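Local coordinates for kinetochore protein Mis16 (Schizosaccharomyces japonicus, PDB 4XYH) that recognises histone H4 and, independently, the CENP-A-specific chaperone Scm3, and probably serves centromeric chromatin together with the Mis18 complex, at residues V328-W333 / V385-W390; L250-S255 / N285-N290; C177-T182 / S222-P227; K127-G132 / I169-H174. One frame throughout, in Å; residues are numbered along the deposited sequence.

All four contacts lie between or within blades of one beta propeller and differ with distance from the centre of the chain. Interactions 1 and 2 are buried packing between neighbouring blades, with inner strand beside inner strand in the first and second strand against first in the other. They meet directly: N285 ND2 to V328 O and W333 NE1 to A288 O, each 2.8 Å, join 285-290 to 328-333. Interactions 3 and 4, about 23 and 22 Å from that centre, are partly buried and add short parallel outer strands to two blades by backbone hydrogen bonds. S222 packs on H174 between them. Apolar packing dominates interaction 2; polar side chains or water mark 3 and 4.

Interaction 1: V328-W333 / V385-W390; sequences VYNVQW and VSDLSW
Q332 runs past L388 and touches W390, and its side chain can be followed outward. CB meets W390 CD1 at 3.9 Å and L388 CD1 at 4.0 Å. CG then comes within 3.4 Å of the same L388 CD1, the two side chains sliding past each other in opposite directions. A bend at chi2 (-102°) turns CD so that it lies 4.1 Å from L388 O, beside the backbone of 385-390. These two strands are the inner strands of consecutive WD-repeat blades in the beta propeller: they run parallel to within 4°, but their axes stay 7.0 Å apart, so side chains make the join. W390 supplies the hydrogen bond between the segments: its NE1 gives to Q332 O (3.1 Å, 151° at the hydrogen). The carbonyl oxygen lies in the indole plane, whereas the donor stands well above the carbonyl plane. At the other end of the strands the Y329 ring turns its edge to S386 O, with CE2 3.0 Å from that oxygen. Y329 and N330 together face S344, forming a classic beta bulge in their own blade, while D387 OD2 is engaged beyond this contact by V56 N and R138.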
loop_
_atom_site.group_PDB
_atom_site.type_symbol
_atom_site.label_atom_id
_atom_site.label_comp_id
_atom_site.label_asym_id
_atom_site.label_seq_id
_atom_site.Cartn_x
_atom_site.Cartn_y
_atom_site.Cartn_z
ATOM N N VAL A 328 -9.623 6.504 -6.834
ATOM C CA VAL A 328 -8.486 5.604 -6.843
ATOM C C VAL A 328 -7.720 5.799 -5.545
ATOM O O VAL A 328 -7.467 6.935 -5.118
ATOM C CB VAL A 328 -7.581 5.840 -8.049
ATOM C CG1 VAL A 328 -6.516 4.725 -8.141
ATOM C CG2 VAL A 328 -8.427 5.886 -9.316
ATOM N N TYR A 329 -7.366 4.681 -4.919
ATOM C CA TYR A 329 -6.742 4.688 -3.604
ATOM C C TYR A 329 -5.275 4.232 -3.649
ATOM O O TYR A 329 -4.371 4.991 -3.349
ATOM C CB TYR A 329 -7.550 3.801 -2.656
ATOM C CG TYR A 329 -7.145 3.895 -1.200
ATOM C CD1 TYR A 329 -7.247 5.100 -0.508
ATOM C CD2 TYR A 329 -6.690 2.767 -0.500
ATOM C CE1 TYR A 329 -6.882 5.188 0.840
ATOM C CE2 TYR A 329 -6.326 2.843 0.858
ATOM C CZ TYR A 329 -6.425 4.057 1.523
ATOM O OH TYR A 329 -6.067 4.161 2.862
ATOM N N ASN A 330 -5.044 2.988 -4.032
ATOM C CA ASN A 330 -3.704 2.436 -4.000
ATOM C C ASN A 330 -3.025 2.565 -5.361
ATOM O O ASN A 330 -3.677 2.514 -6.399
ATOM C CB ASN A 330 -3.738 0.960 -3.561
ATOM C CG ASN A 330 -4.391 0.763 -2.194
ATOM O OD1 ASN A 330 -5.318 -0.046 -2.031
ATOM N ND2 ASN A 330 -3.906 1.505 -1.200
ATOM N N VAL A 331 -1.711 2.726 -5.345
ATOM C CA VAL A 331 -0.937 2.709 -6.565
ATOM C C VAL A 331 0.400 2.055 -6.231
ATOM O O VAL A 331 1.052 2.447 -5.278
ATOM C CB VAL A 331 -0.763 4.135 -7.157
ATOM C CG1 VAL A 331 -0.197 5.129 -6.119
ATOM C CG2 VAL A 331 0.077 4.094 -8.398
ATOM N N GLN A 332 0.782 1.020 -6.977
ATOM C CA GLN A 332 2.027 0.307 -6.697
ATOM C C GLN A 332 2.704 -0.149 -7.978
ATOM O O GLN A 332 2.094 -0.844 -8.804
ATOM C CB GLN A 332 1.782 -0.908 -5.812
ATOM C CG GLN A 332 1.229 -0.574 -4.444
ATOM C CD GLN A 332 2.278 -0.640 -3.371
ATOM O OE1 GLN A 332 2.294 0.181 -2.445
ATOM N NE2 GLN A 332 3.166 -1.626 -3.480
ATOM N N TRP A 333 3.972 0.216 -8.126
ATOM C CA TRP A 333 4.744 -0.204 -9.283
ATOM C C TRP A 333 5.150 -1.667 -9.157
ATOM O O TRP A 333 5.479 -2.123 -8.067
ATOM C CB TRP A 333 5.982 0.667 -9.426
ATOM C CG TRP A 333 5.680 2.077 -9.747
ATOM C CD1 TRP A 333 5.603 3.119 -8.870
ATOM C CD2 TRP A 333 5.403 2.619 -11.041
ATOM N NE1 TRP A 333 5.298 4.276 -9.540
ATOM C CE2 TRP A 333 5.174 3.996 -10.876
ATOM C CE3 TRP A 333 5.329 2.072 -12.326
ATOM C CZ2 TRP A 333 4.881 4.842 -11.951
ATOM C CZ3 TRP A 333 5.041 2.913 -13.392
ATOM C CH2 TRP A 333 4.820 4.285 -13.199
ATOM N N VAL A 385 -11.492 -1.838 -2.345
ATOM C CA VAL A 385 -10.174 -2.407 -2.105
ATOM C C VAL A 385 -9.370 -1.531 -1.149
ATOM O O VAL A 385 -9.154 -0.354 -1.427
ATOM C CB VAL A 385 -9.400 -2.573 -3.434
ATOM C CG1 VAL A 385 -8.036 -3.214 -3.184
ATOM C CG2 VAL A 385 -10.225 -3.398 -4.411
ATOM N N SER A 386 -8.910 -2.113 -0.042
ATOM C CA SER A 386 -8.200 -1.374 1.017
ATOM C C SER A 386 -6.694 -1.210 0.808
ATOM O O SER A 386 -6.137 -0.164 1.134
ATOM C CB SER A 386 -8.417 -2.070 2.359
ATOM O OG SER A 386 -9.802 -2.248 2.605
ATOM N N ASP A 387 -6.034 -2.260 0.317
ATOM C CA ASP A 387 -4.579 -2.271 0.149
ATOM C C ASP A 387 -4.197 -3.377 -0.826
ATOM O O ASP A 387 -5.002 -4.273 -1.111
ATOM C CB ASP A 387 -3.862 -2.470 1.496
ATOM C CG ASP A 387 -2.407 -1.962 1.475
ATOM O OD1 ASP A 387 -2.039 -1.229 0.530
ATOM O OD2 ASP A 387 -1.635 -2.280 2.416
ATOM N N LEU A 388 -2.986 -3.301 -1.360
ATOM C CA LEU A 388 -2.475 -4.368 -2.221
ATOM C C LEU A 388 -0.961 -4.369 -2.223
ATOM O O LEU A 388 -0.322 -3.366 -1.872
ATOM C CB LEU A 388 -3.008 -4.252 -3.654
ATOM C CG LEU A 388 -3.058 -2.909 -4.382
ATOM C CD1 LEU A 388 -1.694 -2.332 -4.576
ATOM C CD2 LEU A 388 -3.736 -3.060 -5.739
ATOM N N SER A 389 -0.396 -5.495 -2.627
ATOM C CA SER A 389 1.042 -5.664 -2.570
ATOM C C SER A 389 1.526 -6.584 -3.685
ATOM O O SER A 389 1.010 -7.689 -3.853
ATOM C CB SER A 389 1.432 -6.215 -1.190
ATOM O OG SER A 389 2.817 -6.445 -1.077
ATOM N N TRP A 390 2.511 -6.126 -4.452
ATOM C CA TRP A 390 3.226 -7.014 -5.371
ATOM C C TRP A 390 4.090 -8.002 -4.608
ATOM O O TRP A 390 4.829 -7.611 -3.724
ATOM C CB TRP A 390 4.128 -6.236 -6.302
ATOM C CG TRP A 390 3.454 -5.548 -7.406
ATOM C CD1 TRP A 390 3.062 -4.235 -7.441
ATOM C CD2 TRP A 390 3.125 -6.103 -8.677
ATOM N NE1 TRP A 390 2.495 -3.945 -8.658
ATOM C CE2 TRP A 390 2.511 -5.077 -9.433
ATOM C CE3 TRP A 390 3.285 -7.368 -9.253
ATOM C CZ2 TRP A 390 2.056 -5.274 -10.733
ATOM C CZ3 TRP A 390 2.825 -7.566 -10.547
ATOM C CH2 TRP A 390 2.219 -6.521 -11.274
#

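Interaction 2: L250-S255 / N285-N290; sequences LLTSVS and NGVAFN
F289 and T252 meet tip to tip, and the packing is tight around them. T252 CG2 lies 3.4 Å from F289 CE2 and 3.7 Å from F289 CZ, a methyl group set obliquely to the ring, while T252 CB also comes near CZ. The threonine is turned with OG1 anti to the backbone N (chi1 -176°), which puts CG2 between the backbone N and the carbonyl carbon and faces this methyl to the phenyl ring; OG1 itself is hydrogen-bonded to Q261 O in the neighbouring strand of the same blade. Farther along, V254 CG1 is 3.6 Å from V287 CB, another close apolar pair, and V287 CG2 approaches T252 CG2 at 3.8 Å. T252 and V254 of one strand and V287 and F289 of the other carry most of the contact. This is the packing between two propeller blades: 250-255 is the second strand of one WD-repeat sheet and 285-289 the first of the next, running nearly antiparallel at 162° with axes 6.6 Å apart. The contact slackens towards N285 and G286. There V254 CG2 lies against the G286 backbone, with G286 C at 3.9 Å and the V287 side chain next to it, and N285 and G286 face A300 together in a classic beta bulge. The other end is the solvent side: L250, partly exposed, reaches F289 CZ with CD2 alone at 3.6 Å, whereas T252, V254, V287 and F289 are all buried.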
loop_
_atom_site.group_PDB
_atom_site.type_symbol
_atom_site.label_atom_id
_atom_site.label_comp_id
_atom_site.label_asym_id
_atom_site.label_seq_id
_atom_site.Cartn_x
_atom_site.Cartn_y
_atom_site.Cartn_z
ATOM N N LEU A 250 15.073 12.213 0.157
ATOM C CA LEU A 250 13.977 12.621 -0.699
ATOM C C LEU A 250 12.695 11.897 -0.309
ATOM O O LEU A 250 12.538 10.689 -0.539
ATOM C CB LEU A 250 14.313 12.378 -2.171
ATOM C CG LEU A 250 13.530 13.196 -3.203
ATOM C CD1 LEU A 250 14.306 13.284 -4.490
ATOM C CD2 LEU A 250 12.168 12.592 -3.483
ATOM N N LEU A 251 11.770 12.664 0.259
ATOM C CA LEU A 251 10.497 12.142 0.729
ATOM C C LEU A 251 9.368 12.810 -0.043
ATOM O O LEU A 251 9.357 14.036 -0.171
ATOM C CB LEU A 251 10.337 12.398 2.228
ATOM C CG LEU A 251 8.978 12.051 2.833
ATOM C CD1 LEU A 251 8.836 10.541 2.917
ATOM C CD2 LEU A 251 8.849 12.690 4.200
ATOM N N THR A 252 8.431 12.021 -0.564
ATOM C CA THR A 252 7.262 12.598 -1.216
ATOM C C THR A 252 5.977 12.359 -0.412
ATOM O O THR A 252 5.843 11.340 0.267
ATOM C CB THR A 252 7.063 12.049 -2.635
ATOM O OG1 THR A 252 5.958 12.731 -3.234
ATOM C CG2 THR A 252 6.779 10.549 -2.623
ATOM N N SER A 253 5.034 13.292 -0.492
ATOM C CA SER A 253 3.751 13.135 0.211
ATOM C C SER A 253 2.605 13.661 -0.633
ATOM O O SER A 253 2.810 14.514 -1.482
ATOM C CB SER A 253 3.766 13.863 1.559
ATOM O OG SER A 253 3.892 15.273 1.371
ATOM N N VAL A 254 1.406 13.128 -0.401
ATOM C CA VAL A 254 0.195 13.580 -1.050
ATOM C C VAL A 254 -0.904 13.682 0.008
ATOM O O VAL A 254 -0.833 13.024 1.064
ATOM C CB VAL A 254 -0.248 12.634 -2.194
ATOM C CG1 VAL A 254 0.811 12.580 -3.282
ATOM C CG2 VAL A 254 -0.533 11.238 -1.671
ATOM N N SER A 255 -1.920 14.497 -0.281
ATOM C CA SER A 255 -2.878 14.942 0.733
ATOM C C SER A 255 -4.281 15.185 0.162
ATOM O O SER A 255 -4.445 15.402 -1.039
ATOM C CB SER A 255 -2.350 16.232 1.396
ATOM O OG SER A 255 -3.329 16.912 2.166
ATOM N N ASN A 285 -4.853 10.342 -3.022
ATOM C CA ASN A 285 -4.875 9.239 -2.056
ATOM C C ASN A 285 -3.608 8.411 -1.957
ATOM O O ASN A 285 -3.336 7.839 -0.908
ATOM C CB ASN A 285 -6.042 8.296 -2.364
ATOM C CG ASN A 285 -7.384 8.968 -2.183
ATOM O OD1 ASN A 285 -7.552 9.791 -1.283
ATOM N ND2 ASN A 285 -8.337 8.647 -3.047
ATOM N N GLY A 286 -2.850 8.315 -3.044
ATOM C CA GLY A 286 -1.645 7.502 -3.028
ATOM C C GLY A 286 -0.558 8.069 -3.915
ATOM O O GLY A 286 -0.827 8.853 -4.841
ATOM N N VAL A 287 0.677 7.664 -3.634
ATOM C CA VAL A 287 1.831 8.109 -4.396
ATOM C C VAL A 287 2.859 6.985 -4.410
ATOM O O VAL A 287 3.000 6.246 -3.435
ATOM C CB VAL A 287 2.436 9.402 -3.793
ATOM C CG1 VAL A 287 2.811 9.169 -2.332
ATOM C CG2 VAL A 287 3.647 9.907 -4.613
ATOM N N ALA A 288 3.577 6.850 -5.515
ATOM C CA ALA A 288 4.531 5.757 -5.651
ATOM C C ALA A 288 5.628 6.097 -6.657
ATOM O O ALA A 288 5.354 6.497 -7.797
ATOM C CB ALA A 288 3.817 4.475 -6.051
ATOM N N PHE A 289 6.870 5.945 -6.207
ATOM C CA PHE A 289 8.039 6.060 -7.062
ATOM C C PHE A 289 8.275 4.773 -7.839
ATOM O O PHE A 289 8.146 3.675 -7.292
ATOM C CB PHE A 289 9.280 6.363 -6.233
ATOM C CG PHE A 289 9.380 7.778 -5.766
ATOM C CD1 PHE A 289 9.389 8.824 -6.676
ATOM C CD2 PHE A 289 9.521 8.064 -4.415
ATOM C CE1 PHE A 289 9.515 10.128 -6.241
ATOM C CE2 PHE A 289 9.652 9.365 -3.979
ATOM C CZ PHE A 289 9.646 10.399 -4.896
ATOM N N ASN A 290 8.642 4.914 -9.108
ATOM C CA ASN A 290 9.020 3.779 -9.942
ATOM C C ASN A 290 10.402 3.308 -9.525
ATOM O O ASN A 290 11.311 4.112 -9.422
ATOM C CB ASN A 290 9.002 4.184 -11.420
ATOM C CG ASN A 290 9.327 3.028 -12.366
ATOM O OD1 ASN A 290 10.479 2.602 -12.474
ATOM N ND2 ASN A 290 8.311 2.549 -13.088
#

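Interaction 3: C177-T182 / S222-P227; sequences CLRHHT and SIDVAP
A short strand, 223-225, is added to the outer edge of a propeller blade where C177 and L178 pair in parallel with D224 and V225. C177 N binds I223 O at 2.8 Å, V225 N binds C177 O at 2.9 Å, and R179 N returns to V225 O at 3.0 Å. On the face bearing V225, L178 lies alongside it, with CD2 3.8 Å from V225 CB. On the face bearing D224, R179 closes a salt bridge: NH1 meets D224 OD1 at 3.0 Å and 177° at the hydrogen, on the syn side of the carboxylate, with OD1 in the guanidinium plane. A bend at chi3 (79°) turns NE of R179 back, and C177 SG lies 3.5 Å above the centre of the guanidinium. Past the strand ends, H180 and P227 cross at about a right angle, P227 CG lying 3.5 Å from H180 CD2. An alanine in place of P227 would probably leave H180 without the CG and CD contacts on this side, with a gap beside the imidazole and the ring freer to turn. The strand 176-178 lies between 156-160 and 223-225, and W210 of strand 207-211 is touched by L178, H180 and P227.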
loop_
_atom_site.group_PDB
_atom_site.type_symbol
_atom_site.label_atom_id
_atom_site.label_comp_id
_atom_site.label_asym_id
_atom_site.label_seq_id
_atom_site.Cartn_x
_atom_site.Cartn_y
_atom_site.Cartn_z
ATOM N N CYS A 177 7.054 2.944 20.985
ATOM C CA CYS A 177 5.911 3.741 20.580
ATOM C C CYS A 177 6.388 5.090 20.063
ATOM O O CYS A 177 7.098 5.798 20.772
ATOM C CB CYS A 177 4.945 3.935 21.743
ATOM S SG CYS A 177 3.545 4.974 21.305
ATOM N N LEU A 178 6.018 5.426 18.826
ATOM C CA LEU A 178 6.373 6.716 18.230
ATOM C C LEU A 178 5.311 7.747 18.586
ATOM O O LEU A 178 4.195 7.689 18.062
ATOM C CB LEU A 178 6.499 6.599 16.721
ATOM C CG LEU A 178 7.246 5.343 16.266
ATOM C CD1 LEU A 178 7.144 5.218 14.766
ATOM C CD2 LEU A 178 8.706 5.391 16.690
ATOM N N ARG A 179 5.649 8.690 19.466
ATOM C CA ARG A 179 4.617 9.537 20.077
ATOM C C ARG A 179 4.604 10.992 19.683
ATOM O O ARG A 179 4.998 11.827 20.499
ATOM C CB ARG A 179 4.728 9.517 21.604
ATOM C CG ARG A 179 5.062 8.206 22.184
ATOM C CD ARG A 179 4.622 8.138 23.623
ATOM N NE ARG A 179 3.193 7.888 23.703
ATOM C CZ ARG A 179 2.619 6.818 24.246
ATOM N NH1 ARG A 179 3.334 5.853 24.812
ATOM N NH2 ARG A 179 1.304 6.737 24.227
ATOM N N HIS A 180 4.108 11.316 18.498
ATOM C CA HIS A 180 3.816 12.717 18.201
ATOM C C HIS A 180 2.411 13.007 17.677
ATOM O O HIS A 180 1.768 13.970 18.070
ATOM C CB HIS A 180 4.804 13.270 17.181
ATOM C CG HIS A 180 4.924 14.763 17.226
ATOM N ND1 HIS A 180 4.209 15.593 16.392
ATOM C CD2 HIS A 180 5.691 15.573 18.003
ATOM C CE1 HIS A 180 4.518 16.854 16.657
ATOM N NE2 HIS A 180 5.417 16.867 17.624
ATOM N N HIS A 181 1.976 12.211 16.716
ATOM C CA HIS A 181 0.709 12.436 16.039
ATOM C C HIS A 181 -0.474 12.489 16.998
ATOM O O HIS A 181 -0.476 11.786 18.013
ATOM C CB HIS A 181 0.490 11.346 14.973
ATOM C CG HIS A 181 1.386 11.487 13.785
ATOM N ND1 HIS A 181 1.323 12.572 12.930
ATOM C CD2 HIS A 181 2.360 10.678 13.300
ATOM C CE1 HIS A 181 2.229 12.425 11.977
ATOM N NE2 HIS A 181 2.872 11.285 12.177
ATOM N N THR A 182 -1.479 13.302 16.648
ATOM C CA THR A 182 -2.672 13.483 17.482
ATOM C C THR A 182 -3.959 12.938 16.842
ATOM O O THR A 182 -5.001 12.873 17.496
ATOM C CB THR A 182 -2.869 14.970 17.829
ATOM O OG1 THR A 182 -2.785 15.754 16.630
ATOM C CG2 THR A 182 -1.775 15.431 18.792
ATOM N N SER A 222 8.109 -1.242 26.537
ATOM C CA SER A 222 8.179 -0.410 25.340
ATOM C C SER A 222 8.910 0.891 25.641
ATOM O O SER A 222 8.723 1.467 26.703
ATOM C CB SER A 222 6.777 -0.100 24.816
ATOM O OG SER A 222 6.852 0.770 23.697
ATOM N N ILE A 223 9.736 1.364 24.717
ATOM C CA ILE A 223 10.310 2.700 24.871
ATOM C C ILE A 223 9.503 3.741 24.090
ATOM O O ILE A 223 8.887 3.424 23.073
ATOM C CB ILE A 223 11.781 2.754 24.416
ATOM C CG1 ILE A 223 11.899 2.462 22.926
ATOM C CG2 ILE A 223 12.630 1.755 25.202
ATOM C CD1 ILE A 223 13.330 2.559 22.401
ATOM N N ASP A 224 9.498 4.980 24.586
ATOM C CA ASP A 224 8.920 6.113 23.860
ATOM C C ASP A 224 9.948 6.762 22.931
ATOM O O ASP A 224 11.127 6.870 23.262
ATOM C CB ASP A 224 8.369 7.146 24.835
ATOM C CG ASP A 224 7.144 6.652 25.567
ATOM O OD1 ASP A 224 6.322 5.945 24.943
ATOM O OD2 ASP A 224 7.004 6.956 26.771
ATOM N N VAL A 225 9.498 7.157 21.746
ATOM C CA VAL A 225 10.380 7.776 20.771
ATOM C C VAL A 225 9.756 9.081 20.303
ATOM O O VAL A 225 8.548 9.152 20.057
ATOM C CB VAL A 225 10.647 6.846 19.561
ATOM C CG1 VAL A 225 11.517 7.540 18.519
ATOM C CG2 VAL A 225 11.304 5.571 20.023
ATOM N N ALA A 226 10.592 10.109 20.203
ATOM C CA ALA A 226 10.170 11.422 19.748
ATOM C C ALA A 226 10.656 11.596 18.317
ATOM O O ALA A 226 11.648 10.984 17.918
ATOM C CB ALA A 226 10.727 12.518 20.655
ATOM N N PRO A 227 9.950 12.416 17.526
ATOM C CA PRO A 227 10.423 12.543 16.145
ATOM C C PRO A 227 11.712 13.334 16.043
ATOM O O PRO A 227 12.002 14.148 16.896
ATOM C CB PRO A 227 9.283 13.270 15.435
ATOM C CG PRO A 227 8.436 13.876 16.534
ATOM C CD PRO A 227 8.615 13.011 17.737
#

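Interaction 4: K127-G132 / I169-H174; sequences KIHHEG and IVQTGH
K127 and H129 exchange backbone hydrogen bonds with V170, adding the short strand 169-170 in parallel to the outer edge of a propeller blade. V170 N gives to K127 O at 2.8 Å, and H129 N gives to V170 O at 2.9 Å. Weaker CA-H...O contacts support the pairing: I169 CA lies 3.3 Å from K127 O, and G173 CA lies 3.2 Å from H129 O, where the backbone angles of G173 call for glycine. The apolar part is I128 beside V170, side by side and pointing the same way, CG2 3.7 Å from V170 CB; L161 and F159 also touch I128. The CH-pi contact belongs to H129. Q171 CA stands 3.7 Å over the centre of the imidazole, only 5° off its normal, and the glutamine CG meets the ring near NE2; Y88 also meets this ring. An alanine in place of H129 would probably leave Q171 CA without the ring face it packs on, and open a gap beside Q171 CG. Water joins the two segments near H174. One water is held by H129 O, weakly, and by H174 ND1. A second takes the hydrogen of E131 N at 2.8 Å, and it too lies within bonding reach of H174 ND1. The E131 carboxylate, with OE1 bonded to Y157 OH, meets the edge of the H174 ring, its plane turned 80° from the ring's and E131 CD lying 3.7 Å from H174 CE1.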
loop_
_atom_site.group_PDB
_atom_site.type_symbol
_atom_site.label_atom_id
_atom_site.label_comp_id
_atom_site.label_asym_id
_atom_site.label_seq_id
_atom_site.Cartn_x
_atom_site.Cartn_y
_atom_site.Cartn_z
ATOM N N LYS A 127 0.305 -13.874 15.858
ATOM C CA LYS A 127 -0.526 -12.715 16.147
ATOM C C LYS A 127 0.110 -11.983 17.296
ATOM O O LYS A 127 0.434 -12.588 18.324
ATOM C CB LYS A 127 -1.963 -13.121 16.492
ATOM C CG LYS A 127 -2.578 -14.033 15.449
ATOM C CD LYS A 127 -4.093 -14.013 15.464
ATOM C CE LYS A 127 -4.643 -14.770 16.640
ATOM N NZ LYS A 127 -6.110 -14.500 16.792
ATOM N N ILE A 128 0.303 -10.685 17.126
ATOM C CA ILE A 128 0.929 -9.896 18.169
ATOM C C ILE A 128 -0.019 -8.799 18.610
ATOM O O ILE A 128 -0.567 -8.094 17.770
ATOM C CB ILE A 128 2.255 -9.277 17.689
ATOM C CG1 ILE A 128 3.143 -10.355 17.058
ATOM C CG2 ILE A 128 2.938 -8.556 18.843
ATOM C CD1 ILE A 128 4.078 -9.843 15.982
ATOM N N HIS A 129 -0.201 -8.645 19.923
ATOM C CA HIS A 129 -1.065 -7.580 20.445
ATOM C C HIS A 129 -0.669 -6.219 19.884
ATOM O O HIS A 129 0.512 -5.849 19.880
ATOM C CB HIS A 129 -1.048 -7.542 21.976
ATOM C CG HIS A 129 -1.819 -8.663 22.607
ATOM N ND1 HIS A 129 -2.372 -8.577 23.866
ATOM C CD2 HIS A 129 -2.140 -9.894 22.139
ATOM C CE1 HIS A 129 -3.010 -9.703 24.141
ATOM N NE2 HIS A 129 -2.879 -10.519 23.111
ATOM N N HIS A 130 -1.685 -5.501 19.411
ATOM C CA HIS A 130 -1.548 -4.191 18.790
ATOM C C HIS A 130 -2.595 -3.221 19.356
ATOM O O HIS A 130 -3.756 -3.597 19.543
ATOM C CB HIS A 130 -1.700 -4.318 17.268
ATOM C CG HIS A 130 -1.412 -3.052 16.523
ATOM N ND1 HIS A 130 -2.377 -2.084 16.309
ATOM C CD2 HIS A 130 -0.280 -2.595 15.940
ATOM C CE1 HIS A 130 -1.840 -1.089 15.626
ATOM N NE2 HIS A 130 -0.570 -1.366 15.389
ATOM N N GLU A 131 -2.181 -1.987 19.634
ATOM C CA GLU A 131 -3.085 -0.945 20.150
ATOM C C GLU A 131 -3.857 -0.222 19.047
ATOM O O GLU A 131 -3.287 0.529 18.260
ATOM C CB GLU A 131 -2.312 0.096 20.969
ATOM C CG GLU A 131 -1.572 -0.481 22.155
ATOM C CD GLU A 131 -1.136 0.580 23.168
ATOM O OE1 GLU A 131 -0.992 1.776 22.805
ATOM O OE2 GLU A 131 -0.932 0.205 24.343
ATOM N N GLY A 132 -5.162 -0.444 18.999
ATOM C CA GLY A 132 -5.981 0.168 17.981
ATOM C C GLY A 132 -5.868 -0.613 16.696
ATOM O O GLY A 132 -5.062 -1.557 16.600
ATOM N N ILE A 169 1.182 -16.525 19.692
ATOM C CA ILE A 169 0.503 -15.313 20.137
ATOM C C ILE A 169 1.432 -14.552 21.062
ATOM O O ILE A 169 1.988 -15.113 22.001
ATOM C CB ILE A 169 -0.829 -15.619 20.851
ATOM C CG1 ILE A 169 -1.770 -16.383 19.911
ATOM C CG2 ILE A 169 -1.503 -14.325 21.324
ATOM C CD1 ILE A 169 -3.209 -16.472 20.402
ATOM N N VAL A 170 1.615 -13.274 20.768
ATOM C CA VAL A 170 2.552 -12.429 21.489
ATOM C C VAL A 170 1.815 -11.337 22.285
ATOM O O VAL A 170 1.412 -10.301 21.729
ATOM C CB VAL A 170 3.538 -11.796 20.511
ATOM C CG1 VAL A 170 4.535 -10.867 21.250
ATOM C CG2 VAL A 170 4.256 -12.892 19.727
ATOM N N GLN A 171 1.640 -11.573 23.584
ATOM C CA GLN A 171 0.800 -10.707 24.412
ATOM C C GLN A 171 1.514 -9.414 24.785
ATOM O O GLN A 171 0.871 -8.398 25.009
ATOM C CB GLN A 171 0.335 -11.458 25.676
ATOM C CG GLN A 171 -0.839 -12.436 25.388
ATOM C CD GLN A 171 -1.053 -13.480 26.483
ATOM O OE1 GLN A 171 -0.738 -14.669 26.306
ATOM N NE2 GLN A 171 -1.597 -13.043 27.612
ATOM N N THR A 172 2.840 -9.449 24.812
ATOM C CA THR A 172 3.628 -8.271 25.159
ATOM C C THR A 172 3.333 -7.039 24.293
ATOM O O THR A 172 3.330 -5.912 24.788
ATOM C CB THR A 172 5.129 -8.576 25.055
ATOM O OG1 THR A 172 5.425 -9.707 25.871
ATOM C CG2 THR A 172 5.970 -7.381 25.511
ATOM N N GLY A 173 3.093 -7.248 23.004
ATOM C CA GLY A 173 2.821 -6.131 22.117
ATOM C C GLY A 173 4.099 -5.506 21.600
ATOM O O GLY A 173 5.109 -6.203 21.404
ATOM N N HIS A 174 4.070 -4.186 21.414
ATOM C CA HIS A 174 5.134 -3.465 20.694
ATOM C C HIS A 174 6.340 -3.180 21.575
ATOM O O HIS A 174 6.218 -3.107 22.798
ATOM C CB HIS A 174 4.586 -2.144 20.172
ATOM C CG HIS A 174 3.944 -1.332 21.246
ATOM N ND1 HIS A 174 2.599 -1.421 21.540
ATOM C CD2 HIS A 174 4.475 -0.479 22.156
ATOM C CE1 HIS A 174 2.325 -0.628 22.563
ATOM N NE2 HIS A 174 3.448 -0.056 22.965
HETATM O O HOH W 1 0.473 -3.663 21.674
HETATM O O HOH W 2 0.583 -1.512 19.201
#